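Local coordinates for extracellular solute-binding protein, family 5 (Chelativorans sp., PDB 6WM6) that binds EDTA and related aminopolycarboxylates in the periplasm, probably handing them to an ABC transporter for uptake, at residues Q262-L267 and D273-Q278; Q287-D292 and I296-N301. All blocks are in the same frame, centred on the assembly; numbering follows the deposited sequence.

Interaction 1: Q262-L267 and D273-Q278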
ATOM      1  N   GLN A 262      -8.572  -3.634 -20.363  1.00 47.75           N
ATOM      2  CA  GLN A 262      -9.078  -2.731 -21.387  1.00 42.33           C
ATOM      3  C   GLN A 262      -8.555  -1.303 -21.227  1.00 28.72           C
ATOM      4  O   GLN A 262      -8.969  -0.417 -21.978  1.00 30.59           O
ATOM      5  CB  GLN A 262     -10.606  -2.710 -21.356  1.00 55.12           C
ATOM      6  CG  GLN A 262     -11.242  -4.058 -21.643  1.00 74.78           C
ATOM      7  CD  GLN A 262     -12.744  -4.048 -21.449  1.00 86.37           C
ATOM      8  OE1 GLN A 262     -13.311  -3.087 -20.925  1.00 85.24           O
ATOM      9  NE2 GLN A 262     -13.400  -5.122 -21.873  1.00 94.56           N
ATOM     10  N   GLN A 263      -7.662  -1.061 -20.268  1.00 28.86           N
ATOM     11  CA  GLN A 263      -7.243   0.315 -19.994  1.00 24.70           C
ATOM     12  C   GLN A 263      -6.307   0.847 -21.075  1.00 22.75           C
ATOM     13  O   GLN A 263      -6.405   2.019 -21.456  1.00 23.29           O
ATOM     14  CB  GLN A 263      -6.641   0.409 -18.596  1.00 28.21           C
ATOM     15  CG  GLN A 263      -7.704   0.160 -17.513  1.00 30.34           C
ATOM     16  CD  GLN A 263      -7.302   0.565 -16.102  1.00 40.18           C
ATOM     17  OE1 GLN A 263      -8.105   0.433 -15.174  1.00 47.77           O
ATOM     18  NE2 GLN A 263      -6.088   1.049 -15.929  1.00 30.82           N
ATOM     19  N   LEU A 264      -5.424   0.005 -21.620  1.00 25.66           N
ATOM     20  CA  LEU A 264      -4.534   0.490 -22.670  1.00 26.75           C
ATOM     21  C   LEU A 264      -5.313   0.828 -23.939  1.00 23.82           C
ATOM     22  O   LEU A 264      -5.008   1.816 -24.624  1.00 25.12           O
ATOM     23  CB  LEU A 264      -3.429  -0.531 -22.934  1.00 33.52           C
ATOM     24  CG  LEU A 264      -2.182  -0.048 -23.665  1.00 37.77           C
ATOM     25  CD1 LEU A 264      -1.579   1.221 -23.091  1.00 32.47           C
ATOM     26  CD2 LEU A 264      -1.142  -1.173 -23.626  1.00 45.80           C
ATOM     27  N   THR A 265      -6.351   0.048 -24.253  1.00 27.76           N
ATOM     28  CA  THR A 265      -7.194   0.375 -25.395  1.00 29.20           C
ATOM     29  C   THR A 265      -7.888   1.722 -25.206  1.00 25.63           C
ATOM     30  O   THR A 265      -7.954   2.536 -26.137  1.00 26.18           O
ATOM     31  CB  THR A 265      -8.222  -0.739 -25.622  1.00 34.11           C
ATOM     32  OG1 THR A 265      -7.536  -1.948 -25.985  1.00 37.68           O
ATOM     33  CG2 THR A 265      -9.203  -0.365 -26.724  1.00 34.63           C
ATOM     34  N   ALA A 266      -8.391   1.982 -23.998  1.00 25.61           N
ATOM     35  CA  ALA A 266      -9.043   3.257 -23.718  1.00 23.64           C
ATOM     36  C   ALA A 266      -8.070   4.425 -23.869  1.00 22.62           C
ATOM     37  O   ALA A 266      -8.452   5.515 -24.325  1.00 23.78           O
ATOM     38  CB  ALA A 266      -9.640   3.232 -22.309  1.00 24.74           C
ATOM     39  N   LEU A 267      -6.808   4.231 -23.463  1.00 21.66           N
ATOM     40  CA  LEU A 267      -5.805   5.282 -23.619  1.00 20.69           C
ATOM     41  C   LEU A 267      -5.542   5.552 -25.099  1.00 20.26           C
ATOM     42  O   LEU A 267      -5.502   6.714 -25.534  1.00 22.75           O
ATOM     43  CB  LEU A 267      -4.528   4.870 -22.871  1.00 18.74           C
ATOM     44  CG  LEU A 267      -3.368   5.832 -22.935  1.00 19.28           C
ATOM     45  CD1 LEU A 267      -3.618   7.127 -22.216  1.00 21.32           C
ATOM     46  CD2 LEU A 267      -2.111   5.137 -22.342  1.00 21.26           C
ATOM     47  N   ASP A 273      -6.616   9.618 -20.548  1.00 17.62           N
ATOM     48  CA  ASP A 273      -5.282  10.128 -20.818  1.00 16.48           C
ATOM     49  C   ASP A 273      -4.194   9.534 -19.933  1.00 16.97           C
ATOM     50  O   ASP A 273      -3.005   9.755 -20.220  1.00 16.76           O
ATOM     51  CB  ASP A 273      -5.270  11.649 -20.632  1.00 18.21           C
ATOM     52  CG  ASP A 273      -6.377  12.336 -21.385  1.00 21.51           C
ATOM     53  OD1 ASP A 273      -6.428  12.179 -22.609  1.00 23.37           O
ATOM     54  OD2 ASP A 273      -7.193  13.019 -20.754  1.00 23.50           O
ATOM     55  N   VAL A 274      -4.567   8.827 -18.872  1.00 16.35           N
ATOM     56  CA  VAL A 274      -3.631   8.260 -17.905  1.00 16.69           C
ATOM     57  C   VAL A 274      -4.221   6.940 -17.427  1.00 16.77           C
ATOM     58  O   VAL A 274      -5.415   6.871 -17.105  1.00 16.88           O
ATOM     59  CB  VAL A 274      -3.451   9.147 -16.667  1.00 16.20           C
ATOM     60  CG1 VAL A 274      -2.345   8.587 -15.752  1.00 16.97           C
ATOM     61  CG2 VAL A 274      -3.165  10.579 -17.059  1.00 18.49           C
ATOM     62  N   ILE A 275      -3.380   5.919 -17.339  1.00 17.00           N
ATOM     63  CA  ILE A 275      -3.743   4.650 -16.716  1.00 16.10           C
ATOM     64  C   ILE A 275      -2.625   4.259 -15.755  1.00 16.59           C
ATOM     65  O   ILE A 275      -1.460   4.629 -15.951  1.00 16.89           O
ATOM     66  CB  ILE A 275      -4.040   3.548 -17.742  1.00 17.52           C
ATOM     67  CG1 ILE A 275      -2.788   3.141 -18.522  1.00 19.08           C
ATOM     68  CG2 ILE A 275      -5.136   4.014 -18.710  1.00 18.08           C
ATOM     69  CD1 ILE A 275      -2.992   1.943 -19.421  1.00 19.60           C
ATOM     70  N   TYR A 276      -2.973   3.471 -14.740  1.00 16.34           N
ATOM     71  CA  TYR A 276      -2.016   3.021 -13.708  1.00 16.62           C
ATOM     72  C   TYR A 276      -2.344   1.582 -13.324  1.00 17.07           C
ATOM     73  O   TYR A 276      -2.660   1.277 -12.168  1.00 20.83           O
ATOM     74  CB  TYR A 276      -2.077   3.960 -12.504  1.00 17.25           C
ATOM     75  CG  TYR A 276      -0.922   3.875 -11.519  1.00 17.14           C
ATOM     76  CD1 TYR A 276       0.373   4.087 -11.922  1.00 16.38           C
ATOM     77  CD2 TYR A 276      -1.152   3.652 -10.167  1.00 15.98           C
ATOM     78  CE1 TYR A 276       1.437   4.089 -11.009  1.00 15.73           C
ATOM     79  CE2 TYR A 276      -0.106   3.621  -9.255  1.00 16.20           C
ATOM     80  CZ  TYR A 276       1.170   3.823  -9.691  1.00 16.27           C
ATOM     81  OH  TYR A 276       2.203   3.824  -8.781  1.00 17.18           O
ATOM     82  N   PRO A 277      -2.256   0.662 -14.277  1.00 19.68           N
ATOM     83  CA  PRO A 277      -2.671  -0.721 -13.996  1.00 21.73           C
ATOM     84  C   PRO A 277      -1.707  -1.417 -13.056  1.00 22.34           C
ATOM     85  O   PRO A 277      -0.505  -1.135 -13.024  1.00 21.79           O
ATOM     86  CB  PRO A 277      -2.650  -1.382 -15.378  1.00 25.95           C
ATOM     87  CG  PRO A 277      -1.624  -0.603 -16.147  1.00 23.40           C
ATOM     88  CD  PRO A 277      -1.827   0.839 -15.675  1.00 19.91           C
ATOM     89  N   GLN A 278      -2.246  -2.370 -12.295  1.00 21.52           N
ATOM     90  CA  GLN A 278      -1.413  -3.219 -11.444  1.00 24.62           C
ATOM     91  C   GLN A 278      -1.103  -4.503 -12.204  1.00 28.34           C
ATOM     92  O   GLN A 278      -1.839  -4.903 -13.108  1.00 38.17           O
ATOM     93  CB  GLN A 278      -2.118  -3.510 -10.117  1.00 39.82           C
ATOM     94  CG  GLN A 278      -2.240  -2.281  -9.205  1.00 65.49           C
ATOM     95  CD  GLN A 278      -2.376  -2.624  -7.723  1.00 76.98           C
ATOM     96  OE1 GLN A 278      -2.234  -3.778  -7.323  1.00 76.71           O
ATOM     97  NE2 GLN A 278      -2.645  -1.611  -6.905  1.00 75.05           N
TER
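Ile275 pushes its two branches against the first turn of helix 263-268: CG2 and CD1 both reach Gln263, and CD1 goes on to Leu264. Its CG1 sits between the backbone N and the carbonyl carbon (chi1 67°), which carries CD1 across to the start of the helix. CD1 stops 3.8 Å from Leu264 N and meets Leu264 CD1 at 4.0 Å, the two side chains crossing at about a right angle. The CG2 methyl lies 3.6 Å from Gln263 O, a carbonyl already engaged as acceptor from Leu267 N within the helix, and 3.9 Å from Gln263 CB; these two side chains run past one another head to tail. A short helix joined by a loop to the next strand is an alpha-beta step of the solute-binding protein fold. Ile275 bonds through its backbone to Ile535, Val274 to Ala53 and, just before the strand, Asp273 to Lys537; the helix covers the Ile275 side. A beta-branched residue suits this strand, because one side chain serves two neighbouring helix positions; an alanine here would probably leave Leu264 CD1 without its strand partner and open a gap beneath Gln263. Nearer the loop, with CG swung anti to the backbone N (chi1 179°), Leu267 extends toward the strand and lays CD1 3.4 Å from Asp273 O. Its CB is 4.3 Å from Ile275 CG2.

Interaction 2: Q287-D292 and I296-N301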
ATOM      1  N   GLN A 287       3.494  -3.150 -25.776  1.00 24.55           N
ATOM      2  CA  GLN A 287       2.410  -2.432 -26.439  1.00 26.38           C
ATOM      3  C   GLN A 287       2.495  -0.935 -26.170  1.00 26.99           C
ATOM      4  O   GLN A 287       2.374  -0.117 -27.086  1.00 28.06           O
ATOM      5  CB  GLN A 287       1.068  -2.995 -25.980  1.00 35.46           C
ATOM      6  CG  GLN A 287      -0.102  -2.477 -26.783  1.00 59.79           C
ATOM      7  CD  GLN A 287      -1.327  -3.354 -26.656  1.00 72.19           C
ATOM      8  OE1 GLN A 287      -1.294  -4.400 -26.002  1.00 72.22           O
ATOM      9  NE2 GLN A 287      -2.419  -2.935 -27.287  1.00 78.41           N
ATOM     10  N   ALA A 288       2.707  -0.549 -24.910  1.00 24.31           N
ATOM     11  CA  ALA A 288       2.813   0.867 -24.588  1.00 27.71           C
ATOM     12  C   ALA A 288       3.985   1.520 -25.301  1.00 24.66           C
ATOM     13  O   ALA A 288       3.865   2.642 -25.820  1.00 25.82           O
ATOM     14  CB  ALA A 288       2.972   1.030 -23.071  1.00 27.53           C
ATOM     15  N   ALA A 289       5.135   0.833 -25.341  1.00 25.48           N
ATOM     16  CA  ALA A 289       6.281   1.365 -26.068  1.00 26.81           C
ATOM     17  C   ALA A 289       5.979   1.576 -27.548  1.00 25.93           C
ATOM     18  O   ALA A 289       6.475   2.530 -28.150  1.00 29.84           O
ATOM     19  CB  ALA A 289       7.472   0.426 -25.902  1.00 27.67           C
ATOM     20  N   GLY A 290       5.157   0.720 -28.129  1.00 25.34           N
ATOM     21  CA  GLY A 290       4.785   0.860 -29.526  1.00 25.05           C
ATOM     22  C   GLY A 290       3.862   2.020 -29.820  1.00 30.08           C
ATOM     23  O   GLY A 290       3.683   2.355 -30.999  1.00 30.65           O
ATOM     24  N   LEU A 291       3.287   2.643 -28.787  1.00 29.48           N
ATOM     25  CA  LEU A 291       2.351   3.748 -28.949  1.00 27.52           C
ATOM     26  C   LEU A 291       3.011   5.108 -28.797  1.00 26.18           C
ATOM     27  O   LEU A 291       2.310   6.126 -28.730  1.00 25.01           O
ATOM     28  CB  LEU A 291       1.198   3.593 -27.956  1.00 29.16           C
ATOM     29  CG  LEU A 291       0.383   2.311 -28.068  1.00 34.11           C
ATOM     30  CD1 LEU A 291      -0.603   2.201 -26.909  1.00 40.25           C
ATOM     31  CD2 LEU A 291      -0.332   2.230 -29.404  1.00 37.46           C
ATOM     32  N   ASP A 292       4.343   5.167 -28.761  1.00 26.28           N
ATOM     33  CA  ASP A 292       5.018   6.452 -28.616  1.00 26.57           C
ATOM     34  C   ASP A 292       4.607   7.446 -29.696  1.00 27.65           C
ATOM     35  O   ASP A 292       4.559   8.656 -29.442  1.00 29.44           O
ATOM     36  CB  ASP A 292       6.538   6.260 -28.577  1.00 32.24           C
ATOM     37  CG  ASP A 292       7.090   5.658 -29.855  1.00 49.35           C
ATOM     38  OD1 ASP A 292       6.342   4.948 -30.565  1.00 44.09           O
ATOM     39  OD2 ASP A 292       8.280   5.889 -30.145  1.00 52.51           O
ATOM     40  N   ILE A 296       2.228   8.792 -26.350  1.00 19.59           N
ATOM     41  CA  ILE A 296       2.118   8.017 -25.114  1.00 19.29           C
ATOM     42  C   ILE A 296       3.509   7.697 -24.601  1.00 19.54           C
ATOM     43  O   ILE A 296       4.394   7.310 -25.378  1.00 20.69           O
ATOM     44  CB  ILE A 296       1.304   6.734 -25.346  1.00 18.77           C
ATOM     45  CG1 ILE A 296      -0.172   7.121 -25.617  1.00 21.28           C
ATOM     46  CG2 ILE A 296       1.446   5.774 -24.171  1.00 20.80           C
ATOM     47  CD1 ILE A 296      -1.025   6.009 -26.154  1.00 22.26           C
ATOM     48  N   ASP A 297       3.706   7.884 -23.298  1.00 19.45           N
ATOM     49  CA  ASP A 297       4.952   7.529 -22.625  1.00 19.97           C
ATOM     50  C   ASP A 297       4.588   6.730 -21.388  1.00 17.87           C
ATOM     51  O   ASP A 297       3.419   6.571 -21.034  1.00 18.03           O
ATOM     52  CB  ASP A 297       5.769   8.774 -22.242  1.00 21.51           C
ATOM     53  CG  ASP A 297       7.276   8.484 -22.154  1.00 31.06           C
ATOM     54  OD1 ASP A 297       7.699   7.294 -22.238  1.00 29.31           O
ATOM     55  OD2 ASP A 297       8.035   9.463 -21.999  1.00 44.87           O
ATOM     56  N   PHE A 298       5.615   6.205 -20.709  1.00 18.24           N
ATOM     57  CA  PHE A 298       5.351   5.421 -19.510  1.00 17.94           C
ATOM     58  C   PHE A 298       6.512   5.508 -18.532  1.00 17.63           C
ATOM     59  O   PHE A 298       7.650   5.786 -18.912  1.00 19.05           O
ATOM     60  CB  PHE A 298       5.005   3.956 -19.849  1.00 19.68           C
ATOM     61  CG  PHE A 298       6.112   3.172 -20.472  1.00 20.97           C
ATOM     62  CD1 PHE A 298       6.355   3.246 -21.830  1.00 25.31           C
ATOM     63  CD2 PHE A 298       6.901   2.339 -19.699  1.00 26.62           C
ATOM     64  CE1 PHE A 298       7.374   2.514 -22.417  1.00 28.57           C
ATOM     65  CE2 PHE A 298       7.926   1.601 -20.277  1.00 30.28           C
ATOM     66  CZ  PHE A 298       8.158   1.691 -21.635  1.00 32.44           C
ATOM     67  N   GLN A 299       6.184   5.285 -17.270  1.00 16.04           N
ATOM     68  CA  GLN A 299       7.134   5.226 -16.158  1.00 15.54           C
ATOM     69  C   GLN A 299       6.830   3.947 -15.390  1.00 16.94           C
ATOM     70  O   GLN A 299       5.660   3.599 -15.180  1.00 17.35           O
ATOM     71  CB  GLN A 299       6.974   6.412 -15.231  1.00 15.43           C
ATOM     72  CG  GLN A 299       7.257   7.768 -15.858  1.00 15.89           C
ATOM     73  CD  GLN A 299       6.811   8.909 -14.988  1.00 16.04           C
ATOM     74  OE1 GLN A 299       6.911   8.860 -13.765  1.00 16.04           O
ATOM     75  NE2 GLN A 299       6.293   9.981 -15.603  1.00 15.94           N
ATOM     76  N   MET A 300       7.875   3.230 -14.959  1.00 15.82           N
ATOM     77  CA  MET A 300       7.737   2.027 -14.173  1.00 16.89           C
ATOM     78  C   MET A 300       8.827   1.991 -13.110  1.00 16.34           C
ATOM     79  O   MET A 300       9.985   2.300 -13.414  1.00 18.12           O
ATOM     80  CB  MET A 300       7.905   0.793 -15.055  1.00 18.83           C
ATOM     81  CG  MET A 300       6.879   0.684 -16.153  1.00 18.79           C
ATOM     82  SD  MET A 300       7.068  -0.801 -17.143  1.00 23.99           S
ATOM     83  CE  MET A 300       6.795  -2.064 -15.942  1.00 20.98           C
ATOM     84  N   ASN A 301       8.461   1.581 -11.898  1.00 15.21           N
ATOM     85  CA  ASN A 301       9.386   1.552 -10.771  1.00 14.80           C
ATOM     86  C   ASN A 301       9.030   0.378  -9.865  1.00 15.35           C
ATOM     87  O   ASN A 301       7.897  -0.126  -9.895  1.00 15.94           O
ATOM     88  CB  ASN A 301       9.310   2.858  -9.966  1.00 15.62           C
ATOM     89  CG  ASN A 301       9.760   4.046 -10.754  1.00 18.16           C
ATOM     90  OD1 ASN A 301      10.946   4.245 -11.013  1.00 18.95           O
ATOM     91  ND2 ASN A 301       8.796   4.853 -11.175  1.00 16.99           N
TER
HETATM   92  O   HOH W   1       5.532   4.808 -25.188  1.00 27.08           O
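Leu291 and Ile296 run alongside one another in the same direction, where the chain leaves helix 282-290 for strand 296-299. Here a helix and the strand after it pack together on the large mixed sheet of the solute-binding protein fold, the strand running antiparallel to 524-537. Ile296 CD1 touches Leu291 CB at 3.7 Å, because CG1 is anti to the carbonyl carbon (chi1 -69°) and its ethyl arm reaches along the leucine. Branched aliphatic residues suit this sheltered spot, where both belong to the buried layer between helix and sheet.

Two residues along the strand, Phe298 brings its ring obliquely to the helix. Its CE1 comes to 4.0 Å from Ala289 CA, and its CD1 to 4.2 Å from Ala288 CB. Small alanines let a broad ring come this near the helix backbone. The chain closes up at the turn as well: Asp292 CA makes a CA-H...O contact of 3.4 Å with Ile296 O, nearly straight at 165°.

In the next shell, Ile535 of strand 524-537 lies against Ala288, Ile296 and Phe298 alike. Backbone bonds from Asp297 to Tyr536 and from Gln299 to Leu534 fix the strand, and Val285, earlier in helix 282-290, also touches Phe298.

Ala288 O, which accepts Leu291 N, also takes part in the polar link between helix and strand. A water at the edge of the Phe298 ring, in its plane, donates to Ala288 O at 2.8 Å and to Ile296 O, also at 2.8 Å.

How the interactions relate
Both contacts join a helix to the strand that follows it, and both strands pair with 524-537, so Ile535 lies beneath each. Interaction 1 is the more deeply buried and is held by aliphatic branches against helix backbone. Interaction 2 is partly buried: its aliphatic pair is sheltered but Ala289 and Asp292 are exposed, and the contact adds a bridging water and a CA-H...O contact to its apolar packing. The two follow one another in the chain and touch directly. Leu264 CD2 meets Gln287 CG at 3.6 Å and Leu267 CG meets Ile296 CD1 at 4.0 Å, so the helix of interaction 1 packs against both elements of interaction 2.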